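ATP phosphoribosyltransferase (Thermotoga maritima, PDB 1O63) probably catalyses the first step of histidine biosynthesis, joining ATP to 5-phosphoribose 1-diphosphate to give phosphoribosyl-ATP and diphosphate. Local coordinates at residues P51-V55 against H56-D60; N177-S180 against Y181-K184; I7-G10 against R11-K15; G62-G65 against T66-L70; V189-L192 against E193-E197. All coordinates share one frame; numbering follows the deposited sequence.

Contact 1: P51-V55 against H56-D60; sequences PTYLV and HGVAD
His56 folds back on the helix it has just left and grips the carbonyl of Thr52 twice. The backbone His56 N reaches Thr52 O at 3.1 Å with a nearly straight N-H (163°), while the ring nitrogen His56 ND1 arrives from the opposite face of the same carbonyl plane, on a more bent line. The ring is brought there because CG stands anti to the carbonyl carbon of His56 and beside its own N (chi1 -81°), which lays the imidazole alongside Thr52, with Thr52 CG2 4.0 Å from His56 ND1. With an alanine here, Thr52 O is likely to lose its second donor and keep only the backbone N-H, and Thr52 CG2 to lose the imidazole beside it.

Beyond this pair the chain turns. Tyr53 O is taken by Val58 N at 3.0 Å, nearly in line with the C=O bond, and weakly by Ala59 N; Gly57 N closes on Leu54 O at 2.8 Å from above the carbonyl plane. Over these bonds the side chains meet: Val58 CG2 lies 3.5 Å from Tyr53 CD2, the two groups crossing obliquely, and the methyl Ala59 CB is 4.0 Å from Leu54 CD2. Further out, the second subunit packs on this surface, its Leu142 against both Tyr53 and His56 and its Ala140 against Val58. The hydroxyl of Thr52 turns instead to Lys72 of its own chain.

With Gly57 at positive phi (82°) and the paired bonds back into the last turn, helix 50-55 ends in a Schellman motif that leads into strand 61-65.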
loop_
_atom_site.group_PDB
_atom_site.type_symbol
_atom_site.label_atom_id
_atom_site.label_comp_id
_atom_site.label_asym_id
_atom_site.label_seq_id
_atom_site.Cartn_x
_atom_site.Cartn_y
_atom_site.Cartn_z
ATOM N N PRO A 51 8.673 7.336 -8.606
ATOM C CA PRO A 51 8.430 8.481 -9.452
ATOM C C PRO A 51 8.235 9.749 -8.629
ATOM O O PRO A 51 8.633 10.832 -9.084
ATOM C CB PRO A 51 7.202 8.135 -10.275
ATOM C CG PRO A 51 6.675 6.859 -9.745
ATOM C CD PRO A 51 7.737 6.228 -8.893
ATOM N N THR A 52 7.689 9.610 -7.424
ATOM C CA THR A 52 7.543 10.756 -6.514
ATOM C C THR A 52 8.890 11.339 -6.142
ATOM O O THR A 52 9.099 12.569 -6.161
ATOM C CB THR A 52 6.812 10.289 -5.241
ATOM O OG1 THR A 52 5.520 9.754 -5.621
ATOM C CG2 THR A 52 6.637 11.409 -4.246
ATOM N N TYR A 53 9.877 10.507 -5.801
ATOM C CA TYR A 53 11.210 11.004 -5.480
ATOM C C TYR A 53 11.846 11.718 -6.662
ATOM O O TYR A 53 12.593 12.705 -6.480
ATOM C CB TYR A 53 12.145 9.844 -5.022
ATOM C CG TYR A 53 11.977 9.615 -3.519
ATOM C CD1 TYR A 53 10.769 9.165 -2.992
ATOM C CD2 TYR A 53 13.003 9.908 -2.651
ATOM C CE1 TYR A 53 10.616 8.987 -1.629
ATOM C CE2 TYR A 53 12.867 9.748 -1.299
ATOM C CZ TYR A 53 11.661 9.294 -0.789
ATOM O OH TYR A 53 11.565 9.155 0.579
ATOM N N LEU A 54 11.642 11.201 -7.873
ATOM C CA LEU A 54 12.197 11.822 -9.064
ATOM C C LEU A 54 11.483 13.116 -9.448
ATOM O O LEU A 54 12.112 14.157 -9.694
ATOM C CB LEU A 54 12.099 10.841 -10.252
ATOM C CG LEU A 54 13.030 9.613 -10.093
ATOM C CD1 LEU A 54 12.520 8.440 -10.929
ATOM C CD2 LEU A 54 14.426 10.015 -10.544
ATOM N N VAL A 55 10.141 13.068 -9.473
ATOM C CA VAL A 55 9.377 14.259 -9.878
ATOM C C VAL A 55 9.678 15.437 -8.983
ATOM O O VAL A 55 9.790 16.591 -9.439
ATOM C CB VAL A 55 7.873 13.974 -9.920
ATOM C CG1 VAL A 55 7.085 15.241 -10.249
ATOM C CG2 VAL A 55 7.542 12.888 -10.944
ATOM N N HIS A 56 9.830 15.205 -7.681
ATOM C CA HIS A 56 10.163 16.262 -6.734
ATOM C C HIS A 56 11.614 16.695 -6.837
ATOM O O HIS A 56 12.017 17.648 -6.161
ATOM C CB HIS A 56 9.830 15.809 -5.294
ATOM C CG HIS A 56 8.368 15.973 -4.985
ATOM N ND1 HIS A 56 7.411 15.096 -5.458
ATOM C CD2 HIS A 56 7.708 16.919 -4.278
ATOM C CE1 HIS A 56 6.204 15.493 -5.047
ATOM N NE2 HIS A 56 6.363 16.588 -4.345
ATOM N N GLY A 57 12.447 15.999 -7.592
ATOM C CA GLY A 57 13.833 16.366 -7.783
ATOM C C GLY A 57 14.807 15.944 -6.719
ATOM O O GLY A 57 15.952 16.470 -6.710
ATOM N N VAL A 58 14.479 14.987 -5.845
ATOM C CA VAL A 58 15.459 14.597 -4.815
ATOM C C VAL A 58 16.341 13.451 -5.277
ATOM O O VAL A 58 17.390 13.136 -4.670
ATOM C CB VAL A 58 14.781 14.291 -3.474
ATOM C CG1 VAL A 58 14.044 15.553 -2.958
ATOM C CG2 VAL A 58 13.798 13.148 -3.597
ATOM N N ALA A 59 15.951 12.798 -6.354
ATOM C CA ALA A 59 16.694 11.708 -6.954
ATOM C C ALA A 59 16.947 12.024 -8.444
ATOM O O ALA A 59 16.137 12.706 -9.065
ATOM C CB ALA A 59 15.884 10.414 -6.852
ATOM N N ASP A 60 18.018 11.501 -8.991
ATOM C CA ASP A 60 18.369 11.677 -10.388
ATOM C C ASP A 60 17.832 10.534 -11.255
ATOM O O ASP A 60 17.362 10.763 -12.364
ATOM C CB ASP A 60 19.920 11.693 -10.526
ATOM C CG ASP A 60 20.492 12.912 -9.779
ATOM O OD1 ASP A 60 20.010 14.017 -10.063
ATOM O OD2 ASP A 60 21.415 12.727 -8.979
#

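Contact 2: N177-S180 against Y181-K184; sequences NPVS and YRTK
Thr183 sends two donors to one acceptor, Val179 O: its backbone N at 2.8 Å, on a nearly straight line (162°), and its hydroxyl OG1 at 2.9 Å from above the carbonyl plane. The side-chain bond is possible because OG1 sits between the backbone N and the carbonyl carbon of Thr183 (chi1 53°), where it hangs back over the preceding turn; CG2 is left to meet Val179 CG1. Arg182 N adds a third bond from the face opposite to OG1, so Val179 O is gripped by three donors.

The other carbonyls have lighter loads. Asn177 O receives Tyr181 N at 3.3 Å, Pro178 O gets weak bonds from Tyr181 N and Arg182 N, and Ser180 O takes Lys184 N at 2.8 Å. This is the short helix 178-183 with its N-cap: Asn177 OD1 accepts from Val179 N, a capping bond at 3.2 Å that satisfies an amide of the first turn, while Asn177 ND2 gives to Ala59 O.

Polar ends are also settled outside the helix. The extended chain of Lys184 carries NZ to a salt bridge with Asp60, and Ser180 OG, four residues earlier, probably bonds to the same carboxylate. On the exposed side Arg182 lies alongside Val179, pointing the same way, its chain bent at chi3 (78°) to bring NH1 within 3.7 Å of Val179 CG1. Tyr181 turns its ring from this turn onto Val188 and Leu192 of helix 185-204.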
loop_
_atom_site.group_PDB
_atom_site.type_symbol
_atom_site.label_atom_id
_atom_site.label_comp_id
_atom_site.label_asym_id
_atom_site.label_seq_id
_atom_site.Cartn_x
_atom_site.Cartn_y
_atom_site.Cartn_z
ATOM N N ASN A 177 15.096 11.793 -13.836
ATOM C CA ASN A 177 14.565 13.153 -13.581
ATOM C C ASN A 177 15.068 14.060 -14.702
ATOM O O ASN A 177 16.268 14.178 -14.947
ATOM C CB ASN A 177 15.102 13.594 -12.223
ATOM C CG ASN A 177 14.867 15.031 -11.835
ATOM O OD1 ASN A 177 14.112 15.764 -12.467
ATOM N ND2 ASN A 177 15.524 15.436 -10.752
ATOM N N PRO A 178 14.176 14.676 -15.463
ATOM C CA PRO A 178 14.536 15.539 -16.566
ATOM C C PRO A 178 15.482 16.672 -16.218
ATOM O O PRO A 178 16.309 17.096 -17.035
ATOM C CB PRO A 178 13.212 16.092 -17.079
ATOM C CG PRO A 178 12.177 15.691 -16.109
ATOM C CD PRO A 178 12.710 14.540 -15.311
ATOM N N VAL A 179 15.372 17.258 -15.040
ATOM C CA VAL A 179 16.278 18.320 -14.618
ATOM C C VAL A 179 17.698 17.804 -14.439
ATOM O O VAL A 179 18.674 18.469 -14.820
ATOM C CB VAL A 179 15.816 18.962 -13.295
ATOM C CG1 VAL A 179 16.862 19.920 -12.766
ATOM C CG2 VAL A 179 14.485 19.668 -13.479
ATOM N N SER A 180 17.843 16.588 -13.904
ATOM C CA SER A 180 19.129 15.955 -13.693
ATOM C C SER A 180 19.853 15.730 -15.024
ATOM O O SER A 180 21.074 15.819 -15.123
ATOM C CB SER A 180 18.976 14.582 -13.010
ATOM O OG SER A 180 18.534 14.753 -11.684
ATOM N N TYR A 181 19.042 15.512 -16.057
ATOM C CA TYR A 181 19.538 15.369 -17.414
ATOM C C TYR A 181 20.084 16.686 -17.935
ATOM O O TYR A 181 20.931 16.741 -18.840
ATOM C CB TYR A 181 18.426 14.788 -18.299
ATOM C CG TYR A 181 18.854 13.548 -19.063
ATOM C CD1 TYR A 181 20.121 13.487 -19.631
ATOM C CD2 TYR A 181 18.006 12.468 -19.250
ATOM C CE1 TYR A 181 20.538 12.382 -20.339
ATOM C CE2 TYR A 181 18.414 11.354 -19.973
ATOM C CZ TYR A 181 19.671 11.323 -20.522
ATOM O OH TYR A 181 20.105 10.240 -21.270
ATOM N N ARG A 182 19.634 17.784 -17.346
ATOM C CA ARG A 182 20.141 19.131 -17.666
ATOM C C ARG A 182 21.375 19.389 -16.796
ATOM O O ARG A 182 22.509 19.281 -17.284
ATOM C CB ARG A 182 19.048 20.152 -17.455
ATOM C CG ARG A 182 19.351 21.605 -17.283
ATOM C CD ARG A 182 18.120 22.495 -17.434
ATOM N NE ARG A 182 17.257 22.512 -16.274
ATOM C CZ ARG A 182 17.367 23.332 -15.237
ATOM N NH1 ARG A 182 16.522 23.263 -14.207
ATOM N NH2 ARG A 182 18.322 24.246 -15.204
ATOM N N THR A 183 21.193 19.451 -15.491
ATOM C CA THR A 183 22.216 19.756 -14.525
ATOM C C THR A 183 23.406 18.831 -14.461
ATOM O O THR A 183 24.529 19.284 -14.191
ATOM C CB THR A 183 21.576 19.850 -13.103
ATOM O OG1 THR A 183 20.828 18.645 -12.863
ATOM C CG2 THR A 183 20.615 21.029 -13.058
ATOM N N LYS A 184 23.239 17.528 -14.638
ATOM C CA LYS A 184 24.322 16.554 -14.489
ATOM C C LYS A 184 24.467 15.740 -15.779
ATOM O O LYS A 184 24.783 14.547 -15.785
ATOM C CB LYS A 184 24.014 15.613 -13.324
ATOM C CG LYS A 184 23.772 16.252 -11.971
ATOM C CD LYS A 184 23.628 15.179 -10.875
ATOM C CE LYS A 184 23.115 15.779 -9.576
ATOM N NZ LYS A 184 23.080 14.789 -8.459
#

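Contact 3: I7-G10 against R11-K15; sequences IPKG and RLEEK
Pro8 and Leu12 make the close-packed side of this turn, Pro8 CG lying 4.0 Å from Leu12 CB with the two side chains crossed at about a right angle. Both are buried. Glu13 fits against the same bend: its CB is 3.4 Å from Pro8 O, and its backbone N donates to Gly10 O at 3.2 Å, approaching from above the carbonyl plane. With CG anti to the backbone N of Glu13 (chi1 -171°) and the chain extended, the carboxylate runs back over the turn, where OE1 accepts a weak bond from Gly10 N at 3.4 Å and lies close to Lys9 CA.

The outer side is looser and is bridged by water. One water donates to Lys9 O and accepts from Leu12 N at 3.0 Å; another donates to Gly10 O and accepts from Glu14 N at 3.1 Å, so backbone groups too far apart to bond directly are joined through solvent. Gly10 is exposed here, with phi 100° and psi -141°, angles at which a CB would jam against the preceding carbonyl oxygen. Arg11 and Lys9 lead outward from the bend, the first to a salt bridge with Glu151, the second to Met44 O and to Ser133 of the second subunit.

The whole is a tight beta-to-alpha connection: strand 4-8 pairs with strand 40-45 through Ile7 and Lys9, the chain then swings round Gly10 into helix 13-23, and Leu12 and Arg11 rest on Ile86 of strand 81-94.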
loop_
_atom_site.group_PDB
_atom_site.type_symbol
_atom_site.label_atom_id
_atom_site.label_comp_id
_atom_site.label_asym_id
_atom_site.label_seq_id
_atom_site.Cartn_x
_atom_site.Cartn_y
_atom_site.Cartn_z
ATOM N N ILE A 7 15.548 3.425 -5.607
ATOM C CA ILE A 7 15.487 1.987 -5.809
ATOM C C ILE A 7 14.222 1.389 -5.178
ATOM O O ILE A 7 13.861 1.708 -4.036
ATOM C CB ILE A 7 16.725 1.314 -5.202
ATOM C CG1 ILE A 7 18.036 2.021 -5.540
ATOM C CG2 ILE A 7 16.788 -0.166 -5.561
ATOM C CD1 ILE A 7 18.301 2.346 -6.984
ATOM N N PRO A 8 13.490 0.633 -5.950
ATOM C CA PRO A 8 12.234 0.020 -5.539
ATOM C C PRO A 8 12.413 -1.184 -4.636
ATOM O O PRO A 8 13.035 -2.183 -5.030
ATOM C CB PRO A 8 11.627 -0.423 -6.882
ATOM C CG PRO A 8 12.848 -0.803 -7.685
ATOM C CD PRO A 8 13.880 0.246 -7.347
ATOM N N LYS A 9 11.890 -1.131 -3.408
ATOM C CA LYS A 9 11.999 -2.267 -2.496
ATOM C C LYS A 9 11.040 -3.353 -3.000
ATOM O O LYS A 9 10.108 -3.055 -3.746
ATOM C CB LYS A 9 11.626 -1.890 -1.049
ATOM C CG LYS A 9 12.505 -0.823 -0.414
ATOM C CD LYS A 9 12.904 -1.187 1.007
ATOM C CE LYS A 9 12.073 -0.470 2.037
ATOM N NZ LYS A 9 12.583 0.884 2.387
ATOM N N GLY A 10 11.253 -4.591 -2.590
ATOM C CA GLY A 10 10.339 -5.658 -2.965
ATOM C C GLY A 10 10.874 -6.485 -4.127
ATOM O O GLY A 10 12.041 -6.848 -4.218
ATOM N N ARG A 11 9.968 -6.855 -5.007
ATOM C CA ARG A 11 10.193 -7.762 -6.095
ATOM C C ARG A 11 11.361 -7.424 -6.994
ATOM O O ARG A 11 12.009 -8.329 -7.533
ATOM C CB ARG A 11 8.902 -7.808 -6.981
ATOM C CG ARG A 11 9.023 -8.917 -8.037
ATOM C CD ARG A 11 8.847 -10.272 -7.351
ATOM N NE ARG A 11 9.000 -11.374 -8.276
ATOM C CZ ARG A 11 10.125 -11.719 -8.887
ATOM N NH1 ARG A 11 10.132 -12.756 -9.714
ATOM N NH2 ARG A 11 11.248 -11.034 -8.657
ATOM N N LEU A 12 11.573 -6.149 -7.301
ATOM C CA LEU A 12 12.588 -5.702 -8.224
ATOM C C LEU A 12 13.892 -5.295 -7.556
ATOM O O LEU A 12 14.864 -4.984 -8.228
ATOM C CB LEU A 12 12.050 -4.478 -9.004
ATOM C CG LEU A 12 10.702 -4.702 -9.710
ATOM C CD1 LEU A 12 10.276 -3.417 -10.414
ATOM C CD2 LEU A 12 10.830 -5.844 -10.705
ATOM N N GLU A 13 13.922 -5.297 -6.226
ATOM C CA GLU A 13 15.083 -4.847 -5.495
ATOM C C GLU A 13 16.352 -5.598 -5.811
ATOM O O GLU A 13 17.426 -4.973 -5.982
ATOM C CB GLU A 13 14.774 -4.907 -3.976
ATOM C CG GLU A 13 15.875 -4.250 -3.151
ATOM C CD GLU A 13 15.583 -4.484 -1.647
ATOM O OE1 GLU A 13 14.400 -4.500 -1.309
ATOM O OE2 GLU A 13 16.561 -4.705 -0.931
ATOM N N GLU A 14 16.340 -6.922 -5.889
ATOM C CA GLU A 14 17.599 -7.645 -6.108
ATOM C C GLU A 14 18.110 -7.523 -7.539
ATOM O O GLU A 14 19.322 -7.416 -7.757
ATOM C CB GLU A 14 17.472 -9.100 -5.712
ATOM C CG GLU A 14 16.385 -9.834 -6.406
ATOM C CD GLU A 14 16.741 -10.539 -7.699
ATOM O OE1 GLU A 14 15.780 -11.041 -8.323
ATOM O OE2 GLU A 14 17.953 -10.599 -8.042
ATOM N N LYS A 15 17.196 -7.523 -8.512
ATOM C CA LYS A 15 17.632 -7.333 -9.913
ATOM C C LYS A 15 18.342 -5.990 -10.050
ATOM O O LYS A 15 19.444 -5.860 -10.560
ATOM C CB LYS A 15 16.421 -7.383 -10.831
ATOM C CG LYS A 15 15.729 -8.722 -10.994
ATOM C CD LYS A 15 16.421 -9.621 -12.006
ATOM C CE LYS A 15 15.475 -10.717 -12.505
ATOM N NZ LYS A 15 16.114 -11.531 -13.584
HETATM O O HOH W 1 9.916 -3.875 -6.391
HETATM O O HOH W 2 14.037 -8.554 -4.533
#

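Contact 4: G62-G65 against T66-L70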
loop_
_atom_site.group_PDB
_atom_site.type_symbol
_atom_site.label_atom_id
_atom_site.label_comp_id
_atom_site.label_asym_id
_atom_site.label_seq_id
_atom_site.Cartn_x
_atom_site.Cartn_y
_atom_site.Cartn_z
ATOM N N GLY A 62 15.840 6.494 -11.309
ATOM C CA GLY A 62 15.077 5.520 -10.536
ATOM C C GLY A 62 14.672 4.334 -11.409
ATOM O O GLY A 62 15.039 4.238 -12.588
ATOM N N PHE A 63 14.129 3.316 -10.740
ATOM C CA PHE A 63 13.674 2.086 -11.345
ATOM C C PHE A 63 12.300 1.694 -10.745
ATOM O O PHE A 63 12.099 1.876 -9.551
ATOM C CB PHE A 63 14.641 0.921 -11.110
ATOM C CG PHE A 63 16.063 1.234 -11.482
ATOM C CD1 PHE A 63 16.889 1.907 -10.592
ATOM C CD2 PHE A 63 16.560 0.909 -12.731
ATOM C CE1 PHE A 63 18.182 2.241 -10.904
ATOM C CE2 PHE A 63 17.858 1.263 -13.079
ATOM C CZ PHE A 63 18.667 1.910 -12.170
ATOM N N CYS A 64 11.404 1.243 -11.608
ATOM C CA CYS A 64 10.100 0.781 -11.155
ATOM C C CYS A 64 9.462 -0.129 -12.202
ATOM O O CYS A 64 9.913 -0.194 -13.345
ATOM C CB CYS A 64 9.185 1.947 -10.789
ATOM S SG CYS A 64 8.950 3.141 -12.128
ATOM N N GLY A 65 8.471 -0.918 -11.810
ATOM C CA GLY A 65 7.860 -1.838 -12.783
ATOM C C GLY A 65 6.863 -1.134 -13.684
ATOM O O GLY A 65 6.413 -0.014 -13.474
ATOM N N THR A 66 6.384 -1.901 -14.691
ATOM C CA THR A 66 5.403 -1.361 -15.621
ATOM C C THR A 66 4.099 -1.001 -14.922
ATOM O O THR A 66 3.423 -0.042 -15.318
ATOM C CB THR A 66 5.114 -2.366 -16.765
ATOM O OG1 THR A 66 6.360 -2.947 -17.193
ATOM C CG2 THR A 66 4.467 -1.658 -17.941
ATOM N N ASP A 67 3.722 -1.727 -13.899
ATOM C CA ASP A 67 2.511 -1.463 -13.127
ATOM C C ASP A 67 2.559 -0.048 -12.564
ATOM O O ASP A 67 1.598 0.711 -12.741
ATOM C CB ASP A 67 2.322 -2.510 -12.026
ATOM C CG ASP A 67 3.554 -2.745 -11.186
ATOM O OD1 ASP A 67 3.414 -2.914 -9.952
ATOM O OD2 ASP A 67 4.693 -2.760 -11.705
ATOM N N VAL A 68 3.650 0.320 -11.902
ATOM C CA VAL A 68 3.803 1.670 -11.346
ATOM C C VAL A 68 3.675 2.706 -12.447
ATOM O O VAL A 68 2.943 3.682 -12.345
ATOM C CB VAL A 68 5.146 1.834 -10.623
ATOM C CG1 VAL A 68 5.450 3.261 -10.198
ATOM C CG2 VAL A 68 5.220 0.906 -9.397
ATOM N N LEU A 69 4.448 2.520 -13.532
ATOM C CA LEU A 69 4.485 3.457 -14.633
ATOM C C LEU A 69 3.136 3.710 -15.268
ATOM O O LEU A 69 2.818 4.857 -15.630
ATOM C CB LEU A 69 5.483 2.986 -15.711
ATOM C CG LEU A 69 6.687 3.895 -15.955
ATOM C CD1 LEU A 69 7.310 4.323 -14.646
ATOM C CD2 LEU A 69 7.732 3.233 -16.845
ATOM N N LEU A 70 2.371 2.629 -15.483
ATOM C CA LEU A 70 1.068 2.802 -16.143
ATOM C C LEU A 70 0.005 3.234 -15.149
ATOM O O LEU A 70 -1.002 3.791 -15.568
ATOM C CB LEU A 70 0.654 1.549 -16.881
ATOM C CG LEU A 70 0.877 1.379 -18.358
ATOM C CD1 LEU A 70 1.711 2.453 -19.037
ATOM C CD2 LEU A 70 1.452 -0.003 -18.675
#
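Cys64 meets the first turn of helix 66-71 through Val68, whose CG1 lies 4.0 Å from Cys64 SG. The sulfur stands between the backbone N and the carbonyl carbon of Cys64 (chi1 56°), a rotamer that lifts it off the end of strand 61-65 and over the helix. Val68 answers with CG1 anti to its N, setting that methyl against both CB and SG of Cys64. Leu69 is placed less surely: its chi1 of -116° falls away from a staggered value, and the approach of its CD1 to the sulfur is too short to trust, so the position of that methyl is doubtful.

Asp67 also bends back, its OD2 coming 3.4 Å from Gly65 C, where it takes up the place a CB on Gly65 would need. Thr66 turns OG1 to His173 and to Arg171 N on strand 161-176.

The strand runs almost square to the helix (96°), and Gly65, at the junction, is the N-cap residue. Its carbonyl takes Leu69 N at 3.2 Å in a nearly straight bond. Chemically the junction is therefore mixed: a thiol buried among aliphatic groups on one flank, and on the other a carboxylate that is likely to be favoured by the helix's amino end.

Contact 5: V189-L192 against E193-E197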
loop_
_atom_site.group_PDB
_atom_site.type_symbol
_atom_site.label_atom_id
_atom_site.label_comp_id
_atom_site.label_asym_id
_atom_site.label_seq_id
_atom_site.Cartn_x
_atom_site.Cartn_y
_atom_site.Cartn_z
ATOM N N VAL A 189 24.609 10.626 -18.467
ATOM C CA VAL A 189 24.786 9.925 -19.730
ATOM C C VAL A 189 25.788 8.802 -19.597
ATOM O O VAL A 189 25.573 7.692 -20.086
ATOM C CB VAL A 189 25.181 10.894 -20.854
ATOM C CG1 VAL A 189 25.722 10.152 -22.078
ATOM C CG2 VAL A 189 23.992 11.758 -21.252
ATOM N N SER A 190 26.924 9.091 -18.949
ATOM C CA SER A 190 27.992 8.124 -18.768
ATOM C C SER A 190 27.581 6.963 -17.882
ATOM O O SER A 190 27.884 5.786 -18.141
ATOM C CB SER A 190 29.224 8.815 -18.157
ATOM O OG SER A 190 30.216 7.840 -17.892
ATOM N N PHE A 191 26.930 7.277 -16.749
ATOM C CA PHE A 191 26.459 6.194 -15.873
ATOM C C PHE A 191 25.447 5.335 -16.631
ATOM O O PHE A 191 25.525 4.102 -16.606
ATOM C CB PHE A 191 25.859 6.772 -14.583
ATOM C CG PHE A 191 25.195 5.726 -13.724
ATOM C CD1 PHE A 191 25.946 4.925 -12.891
ATOM C CD2 PHE A 191 23.828 5.540 -13.776
ATOM C CE1 PHE A 191 25.349 3.947 -12.114
ATOM C CE2 PHE A 191 23.213 4.572 -12.996
ATOM C CZ PHE A 191 23.979 3.783 -12.167
ATOM N N LEU A 192 24.542 5.949 -17.385
ATOM C CA LEU A 192 23.532 5.193 -18.138
ATOM C C LEU A 192 24.160 4.300 -19.204
ATOM O O LEU A 192 23.624 3.229 -19.524
ATOM C CB LEU A 192 22.500 6.130 -18.766
ATOM C CG LEU A 192 21.637 6.919 -17.767
ATOM C CD1 LEU A 192 20.684 7.863 -18.473
ATOM C CD2 LEU A 192 20.888 5.950 -16.860
ATOM N N GLU A 193 25.293 4.712 -19.773
ATOM C CA GLU A 193 26.003 3.883 -20.739
ATOM C C GLU A 193 26.544 2.615 -20.081
ATOM O O GLU A 193 26.341 1.536 -20.621
ATOM C CB GLU A 193 27.185 4.620 -21.369
ATOM C CG GLU A 193 26.846 5.754 -22.303
ATOM C CD GLU A 193 28.044 6.222 -23.111
ATOM O OE1 GLU A 193 28.834 5.364 -23.562
ATOM O OE2 GLU A 193 28.204 7.450 -23.287
ATOM N N LYS A 194 27.277 2.754 -18.984
ATOM C CA LYS A 194 27.772 1.598 -18.259
ATOM C C LYS A 194 26.642 0.663 -17.825
ATOM O O LYS A 194 26.758 -0.560 -17.924
ATOM C CB LYS A 194 28.546 2.026 -17.016
ATOM C CG LYS A 194 29.789 2.844 -17.284
ATOM C CD LYS A 194 30.524 3.158 -15.980
ATOM C CE LYS A 194 30.992 1.887 -15.304
ATOM N NZ LYS A 194 32.266 2.089 -14.557
ATOM N N LEU A 195 25.554 1.240 -17.319
ATOM C CA LEU A 195 24.429 0.448 -16.831
ATOM C C LEU A 195 23.734 -0.319 -17.933
ATOM O O LEU A 195 23.471 -1.525 -17.778
ATOM C CB LEU A 195 23.459 1.377 -16.092
ATOM C CG LEU A 195 22.241 0.749 -15.433
ATOM C CD1 LEU A 195 22.667 -0.138 -14.271
ATOM C CD2 LEU A 195 21.284 1.855 -14.956
ATOM N N GLN A 196 23.485 0.286 -19.098
ATOM C CA GLN A 196 22.861 -0.457 -20.202
ATOM C C GLN A 196 23.732 -1.631 -20.648
ATOM O O GLN A 196 23.221 -2.723 -20.940
ATOM C CB GLN A 196 22.522 0.459 -21.368
ATOM C CG GLN A 196 21.655 -0.149 -22.469
ATOM C CD GLN A 196 21.270 0.868 -23.522
ATOM O OE1 GLN A 196 21.789 1.992 -23.517
ATOM N NE2 GLN A 196 20.396 0.521 -24.456
ATOM N N GLU A 197 25.053 -1.433 -20.736
ATOM C CA GLU A 197 25.960 -2.530 -21.071
ATOM C C GLU A 197 25.758 -3.716 -20.105
ATOM O O GLU A 197 25.586 -4.848 -20.509
ATOM C CB GLU A 197 27.426 -2.090 -20.889
ATOM C CG GLU A 197 28.122 -1.569 -22.094
ATOM C CD GLU A 197 29.619 -1.357 -21.937
ATOM O OE1 GLU A 197 30.305 -1.272 -22.976
ATOM O OE2 GLU A 197 30.126 -1.253 -20.803
#
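Glu193 reaches back over Val189 within helix 185-204, the long C-terminal helix, which packs on helix 13-23 and strand 61-65. Its N bonds to Val189 O at 3.0 Å and more weakly to Ser190 O, and its extended side chain passes Val189 at a slant, with CG 3.2 Å from Val189 O and OE2 near the methyl CG1. The carboxylate thus stays on the exposed flank.

Lys194 follows on the exposed surface. Its N gives a nearly straight bond (173°) to Ser190 O, and its CG rests 3.6 Å from that oxygen before the chain, bent at chi3, leads away.

Leu195 turns inward. Its N reaches Phe191 O at 2.9 Å, and the side chain, with CG anti to the backbone N (chi1 -177°), leans toward the Phe191 ring. Both are wedged against the body of the fold: Phe191 touches Leu20 of helix 13-23 and Ile61 of strand 61-65, and Leu195 lies on Tyr19 and Thr23 of that helix. Leu192, three residues before Leu195, packs on Ile61 and Pro79.

Gln196 closes the set of i to i+4 bonds, its N to Leu192 O at 3.0 Å, while its side chain reaches Phe80. The side chains of the two halves meet at a ring carbon and a methyl, Phe191 CE2 and Leu195 CD2, 3.9 Å apart.

In the fold
The five contacts are local, at helix ends and along helices, and border on strands 4-8 and 61-65. Contacts 1 and 2 touch, with centres about 11 Å apart: besides the acid they share, Gly57 CA lies 3.5 Å from Asn177 ND2. Contact 1 also meets contact 4, Pro51 CG being 3.8 Å from Val68 CG1. Contact 2 passes to contact 5 through Tyr181 CE1, 3.6 Å from Val189 CG2. Contacts 3 and 4, also about 11 Å between centres, follow the neighbouring strands 4-8 and 61-65, with Leu12 CD1 3.4 Å from Gly65 N. Phe63 CZ meets Leu195 CD2 at 3.8 Å, linking contacts 4 and 5. Contact 4 lies nearest the chain centre, about 3 Å from it.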